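PDB 2XBT: cellulosomal scaffoldin from Bacteroides cellulosolvens, which probably binds cellulose through this family 3b carbohydrate-binding module, one domain of a larger scaffoldin of the cellulosome. Local coordinates for residues A[140-148]-A[152-160]. Numbering follows the deposited sequence.
Sequences FGENKLVAV and GALVYGTPP
Tyr-156, Val-148 and Lys-144 bury the most surface where 140-148 meets 152-160, in the C-terminal hairpin of strands 147-150 and 153-156, which edges a sheet of the CBM3 beta-sandwich. Val-148 and Tyr-156 form an antiparallel hydrogen-bonded pair: Val-148 N gives a nearly straight bond (165°) to Tyr-156 O at 2.9 Å. The return bond comes from the neighbour, Val-155 N to Val-148 O (2.8 Å), while Tyr-156 N adds a weak one to that same oxygen, a classic beta bulge. The CB atoms of Val-148 and Tyr-156 lie 4.0 Å apart on one sheet face, and Leu-12 of strand 10-15 touches both side chains.

With CG anti to the backbone N (chi1 177°), the tyrosine ring reaches alongside the 143-146 type I turn, edge toward two of its carbonyl oxygens. Asn-143 O meets that edge in plane, 3.7 Å from CE2. Lys-144, turning at chi2 (-70°), crosses the Tyr-156 side chain at about a right angle, its CD 3.3 Å from the phenol OH. A water joins that OH to Asn-143 N; another, over one ring face, accepts from Lys-144 NZ and Gly-157 N. Replacing Tyr-156 by alanine removes the ring and its hydroxyl, which would probably leave the Lys-144 methylenes without their packing surface and the water at Asn-143 N without its phenol partner.

Beyond the strand, Thr-158 N donates to Lys-144 O (2.7 Å), almost in line with the carbonyl bond. Val-146 O, buried without a hydrogen-bond partner, faces Gly-157 CA in a CA-H...O contact (3.5 Å) and the tyrosine ring's edge; a side chain on Gly-157 would clash with it. Backbone bonds act at both strand pair and turn; the turn gains in addition the ring, lysine carbons and two waters.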
ATOM      1  N   PHE A 140       1.138  11.888   6.841  1.00 34.66           N
ATOM      2  CA  PHE A 140       0.570  11.430   5.573  1.00 29.75           C
ATOM      3  C   PHE A 140       0.883  12.397   4.449  1.00 34.54           C
ATOM      4  O   PHE A 140       0.536  13.580   4.513  1.00 32.33           O
ATOM      5  CB  PHE A 140      -0.951  11.240   5.650  1.00 30.09           C
ATOM      6  CG  PHE A 140      -1.371  10.020   6.403  1.00 30.36           C
ATOM      7  CD1 PHE A 140      -1.142   8.759   5.890  1.00 25.84           C
ATOM      8  CD2 PHE A 140      -2.013  10.132   7.624  1.00 38.52           C
ATOM      9  CE1 PHE A 140      -1.533   7.632   6.578  1.00 27.37           C
ATOM     10  CE2 PHE A 140      -2.403   9.003   8.326  1.00 35.08           C
ATOM     11  CZ  PHE A 140      -2.170   7.755   7.802  1.00 33.71           C
ATOM     12  N   GLY A 141       1.537  11.883   3.413  1.00 28.03           N
ATOM     13  CA  GLY A 141       1.882  12.685   2.261  1.00 27.72           C
ATOM     14  C   GLY A 141       1.717  11.846   1.019  1.00 27.71           C
ATOM     15  O   GLY A 141       1.254  10.712   1.093  1.00 25.46           O
ATOM     16  N   GLU A 142       2.092  12.413  -0.119  1.00 28.76           N
ATOM     17  CA  GLU A 142       2.052  11.706  -1.384  1.00 25.21           C
ATOM     18  C   GLU A 142       3.250  10.756  -1.489  1.00 30.49           C
ATOM     19  O   GLU A 142       4.394  11.184  -1.397  1.00 30.01           O
ATOM     20  CB  GLU A 142       2.085  12.727  -2.518  1.00 35.14           C
ATOM     21  CG  GLU A 142       2.168  12.145  -3.921  1.00 37.61           C
ATOM     22  CD  GLU A 142       2.215  13.237  -4.991  1.00 47.66           C
ATOM     23  OE1 GLU A 142       3.300  13.832  -5.190  1.00 47.20           O
ATOM     24  OE2 GLU A 142       1.164  13.510  -5.617  1.00 46.50           O
ATOM     25  N   ASN A 143       2.981   9.463  -1.654  1.00 24.85           N
ATOM     26  CA  ASN A 143       4.008   8.514  -2.065  1.00 22.14           C
ATOM     27  C   ASN A 143       3.540   7.860  -3.348  1.00 22.90           C
ATOM     28  O   ASN A 143       2.823   6.864  -3.309  1.00 23.03           O
ATOM     29  CB  ASN A 143       4.275   7.456  -1.002  1.00 20.74           C
ATOM     30  CG  ASN A 143       5.355   6.451  -1.431  1.00 23.51           C
ATOM     31  OD1 ASN A 143       5.945   6.567  -2.515  1.00 23.11           O
ATOM     32  ND2 ASN A 143       5.627   5.478  -0.573  1.00 16.37           N
ATOM     33  N   LYS A 144       3.949   8.435  -4.479  1.00 20.56           N
ATOM     34  CA  LYS A 144       3.555   7.950  -5.804  1.00 25.09           C
ATOM     35  C   LYS A 144       4.210   6.637  -6.215  1.00 23.99           C
ATOM     36  O   LYS A 144       3.889   6.088  -7.269  1.00 22.98           O
ATOM     37  CB  LYS A 144       3.849   9.012  -6.867  1.00 28.50           C
ATOM     38  CG  LYS A 144       3.043  10.286  -6.730  1.00 37.94           C
ATOM     39  CD  LYS A 144       1.575  10.058  -7.068  1.00 39.14           C
ATOM     40  CE  LYS A 144       1.060  11.135  -8.016  1.00 45.71           C
ATOM     41  NZ  LYS A 144      -0.426  11.059  -8.188  1.00 45.60           N
ATOM     42  N   LEU A 145       5.110   6.114  -5.384  1.00 19.66           N
ATOM     43  CA  LEU A 145       5.819   4.880  -5.717  1.00 20.09           C
ATOM     44  C   LEU A 145       5.073   3.639  -5.211  1.00 18.91           C
ATOM     45  O   LEU A 145       5.553   2.510  -5.358  1.00 17.71           O
ATOM     46  CB  LEU A 145       7.252   4.918  -5.152  1.00 19.91           C
ATOM     47  CG  LEU A 145       8.102   6.135  -5.552  1.00 28.00           C
ATOM     48  CD1 LEU A 145       9.375   6.180  -4.714  1.00 27.89           C
ATOM     49  CD2 LEU A 145       8.439   6.084  -7.029  1.00 25.03           C
ATOM     50  N   VAL A 146       3.893   3.854  -4.638  1.00 17.60           N
ATOM     51  CA  VAL A 146       3.017   2.744  -4.247  1.00 15.29           C
ATOM     52  C   VAL A 146       1.854   2.765  -5.216  1.00 17.73           C
ATOM     53  O   VAL A 146       1.307   3.839  -5.497  1.00 21.03           O
ATOM     54  CB  VAL A 146       2.458   2.927  -2.824  1.00 18.59           C
ATOM     55  CG1 VAL A 146       1.390   1.874  -2.525  1.00 19.20           C
ATOM     56  CG2 VAL A 146       3.597   2.848  -1.794  1.00 20.74           C
ATOM     57  N   ALA A 147       1.479   1.609  -5.742  1.00 16.00           N
ATOM     58  CA  ALA A 147       0.424   1.573  -6.768  1.00 18.14           C
ATOM     59  C   ALA A 147      -0.886   1.039  -6.208  1.00 17.39           C
ATOM     60  O   ALA A 147      -0.891   0.101  -5.407  1.00 17.93           O
ATOM     61  CB  ALA A 147       0.849   0.728  -7.951  1.00 16.57           C
ATOM     62  N   VAL A 148      -1.991   1.618  -6.678  1.00 17.38           N
ATOM     63  CA  VAL A 148      -3.322   1.155  -6.307  1.00 18.23           C
ATOM     64  C   VAL A 148      -4.094   0.755  -7.567  1.00 20.05           C
ATOM     65  O   VAL A 148      -4.054   1.465  -8.574  1.00 20.42           O
ATOM     66  CB  VAL A 148      -4.101   2.261  -5.631  1.00 15.23           C
ATOM     67  CG1 VAL A 148      -5.459   1.716  -5.137  1.00 17.57           C
ATOM     68  CG2 VAL A 148      -3.293   2.865  -4.477  1.00 18.61           C
ATOM     69  N   GLY A 152      -7.944  -4.515 -10.961  1.00 30.84           N
ATOM     70  CA  GLY A 152      -6.759  -4.795 -11.743  1.00 31.51           C
ATOM     71  C   GLY A 152      -6.290  -3.653 -12.628  1.00 30.78           C
ATOM     72  O   GLY A 152      -5.243  -3.760 -13.265  1.00 32.43           O
ATOM     73  N   ALA A 153      -7.050  -2.562 -12.673  1.00 27.53           N
ATOM     74  CA  ALA A 153      -6.647  -1.397 -13.445  1.00 26.99           C
ATOM     75  C   ALA A 153      -5.982  -0.348 -12.560  1.00 25.83           C
ATOM     76  O   ALA A 153      -6.514   0.032 -11.518  1.00 22.15           O
ATOM     77  CB  ALA A 153      -7.839  -0.794 -14.160  1.00 30.06           C
ATOM     78  N   LEU A 154      -4.825   0.137 -12.995  1.00 24.69           N
ATOM     79  CA  LEU A 154      -4.100   1.175 -12.260  1.00 24.97           C
ATOM     80  C   LEU A 154      -4.890   2.462 -12.074  1.00 24.79           C
ATOM     81  O   LEU A 154      -5.282   3.113 -13.042  1.00 26.70           O
ATOM     82  CB  LEU A 154      -2.785   1.486 -12.977  1.00 26.62           C
ATOM     83  CG  LEU A 154      -1.846   2.488 -12.311  1.00 28.93           C
ATOM     84  CD1 LEU A 154      -1.431   1.994 -10.925  1.00 23.42           C
ATOM     85  CD2 LEU A 154      -0.622   2.719 -13.192  1.00 28.92           C
ATOM     86  N   VAL A 155      -5.100   2.855 -10.824  1.00 21.44           N
ATOM     87  CA  VAL A 155      -5.806   4.096 -10.524  1.00 24.07           C
ATOM     88  C   VAL A 155      -4.930   5.129  -9.818  1.00 25.67           C
ATOM     89  O   VAL A 155      -5.280   6.312  -9.763  1.00 21.93           O
ATOM     90  CB  VAL A 155      -7.093   3.851  -9.672  1.00 20.77           C
ATOM     91  CG1 VAL A 155      -8.149   3.078 -10.469  1.00 23.66           C
ATOM     92  CG2 VAL A 155      -6.742   3.110  -8.383  1.00 20.18           C
ATOM     93  N   TYR A 156      -3.790   4.703  -9.272  1.00 21.34           N
ATOM     94  CA  TYR A 156      -2.924   5.647  -8.557  1.00 22.35           C
ATOM     95  C   TYR A 156      -1.500   5.118  -8.494  1.00 20.15           C
ATOM     96  O   TYR A 156      -1.287   3.917  -8.326  1.00 17.28           O
ATOM     97  CB  TYR A 156      -3.421   5.921  -7.132  1.00 22.22           C
ATOM     98  CG  TYR A 156      -2.494   6.841  -6.343  1.00 21.30           C
ATOM     99  CD1 TYR A 156      -2.760   8.193  -6.246  1.00 25.82           C
ATOM    100  CD2 TYR A 156      -1.362   6.348  -5.697  1.00 23.00           C
ATOM    101  CE1 TYR A 156      -1.931   9.047  -5.542  1.00 29.52           C
ATOM    102  CE2 TYR A 156      -0.509   7.197  -4.995  1.00 28.13           C
ATOM    103  CZ  TYR A 156      -0.802   8.551  -4.926  1.00 27.80           C
ATOM    104  OH  TYR A 156       0.010   9.423  -4.225  1.00 32.24           O
ATOM    105  N   GLY A 157      -0.539   6.020  -8.637  1.00 20.36           N
ATOM    106  CA  GLY A 157       0.851   5.675  -8.400  1.00 22.17           C
ATOM    107  C   GLY A 157       1.559   5.213  -9.651  1.00 26.07           C
ATOM    108  O   GLY A 157       0.948   5.075 -10.709  1.00 23.69           O
ATOM    109  N   THR A 158       2.856   4.951  -9.505  1.00 23.08           N
ATOM    110  CA  THR A 158       3.738   4.599 -10.608  1.00 24.88           C
ATOM    111  C   THR A 158       4.482   3.309 -10.321  1.00 23.26           C
ATOM    112  O   THR A 158       5.472   3.318  -9.592  1.00 24.89           O
ATOM    113  CB  THR A 158       4.810   5.697 -10.794  1.00 31.38           C
ATOM    114  OG1 THR A 158       4.172   6.974 -10.887  1.00 29.89           O
ATOM    115  CG2 THR A 158       5.665   5.433 -12.041  1.00 29.44           C
ATOM    116  N   PRO A 159       4.001   2.192 -10.879  1.00 21.73           N
ATOM    117  CA  PRO A 159       4.643   0.885 -10.783  1.00 22.20           C
ATOM    118  C   PRO A 159       6.046   0.987 -11.384  1.00 22.82           C
ATOM    119  O   PRO A 159       6.261   1.834 -12.248  1.00 25.86           O
ATOM    120  CB  PRO A 159       3.771   0.002 -11.683  1.00 26.55           C
ATOM    121  CG  PRO A 159       2.470   0.689 -11.765  1.00 28.49           C
ATOM    122  CD  PRO A 159       2.784   2.145 -11.708  1.00 27.18           C
ATOM    123  N   PRO A 160       6.984   0.155 -10.916  1.00 22.74           N
ATOM    124  CA  PRO A 160       8.343   0.124 -11.476  1.00 26.55           C
ATOM    125  C   PRO A 160       8.331  -0.193 -12.969  1.00 35.22           C
ATOM    126  O   PRO A 160       7.482  -0.952 -13.445  1.00 34.77           O
ATOM    127  CB  PRO A 160       9.011  -1.032 -10.718  1.00 25.83           C
ATOM    128  CG  PRO A 160       8.225  -1.192  -9.461  1.00 26.30           C
ATOM    129  CD  PRO A 160       6.805  -0.830  -9.839  1.00 21.29           C
ATOM    130  OXT PRO A 160       9.175   0.294 -13.737  1.00 41.17           O
TER
HETATM  131  O   HOH W   1       0.528   7.890  -1.727  1.00 25.94           O
HETATM  132  O   HOH W   2      -0.990   8.773  -9.549  1.00 33.72           O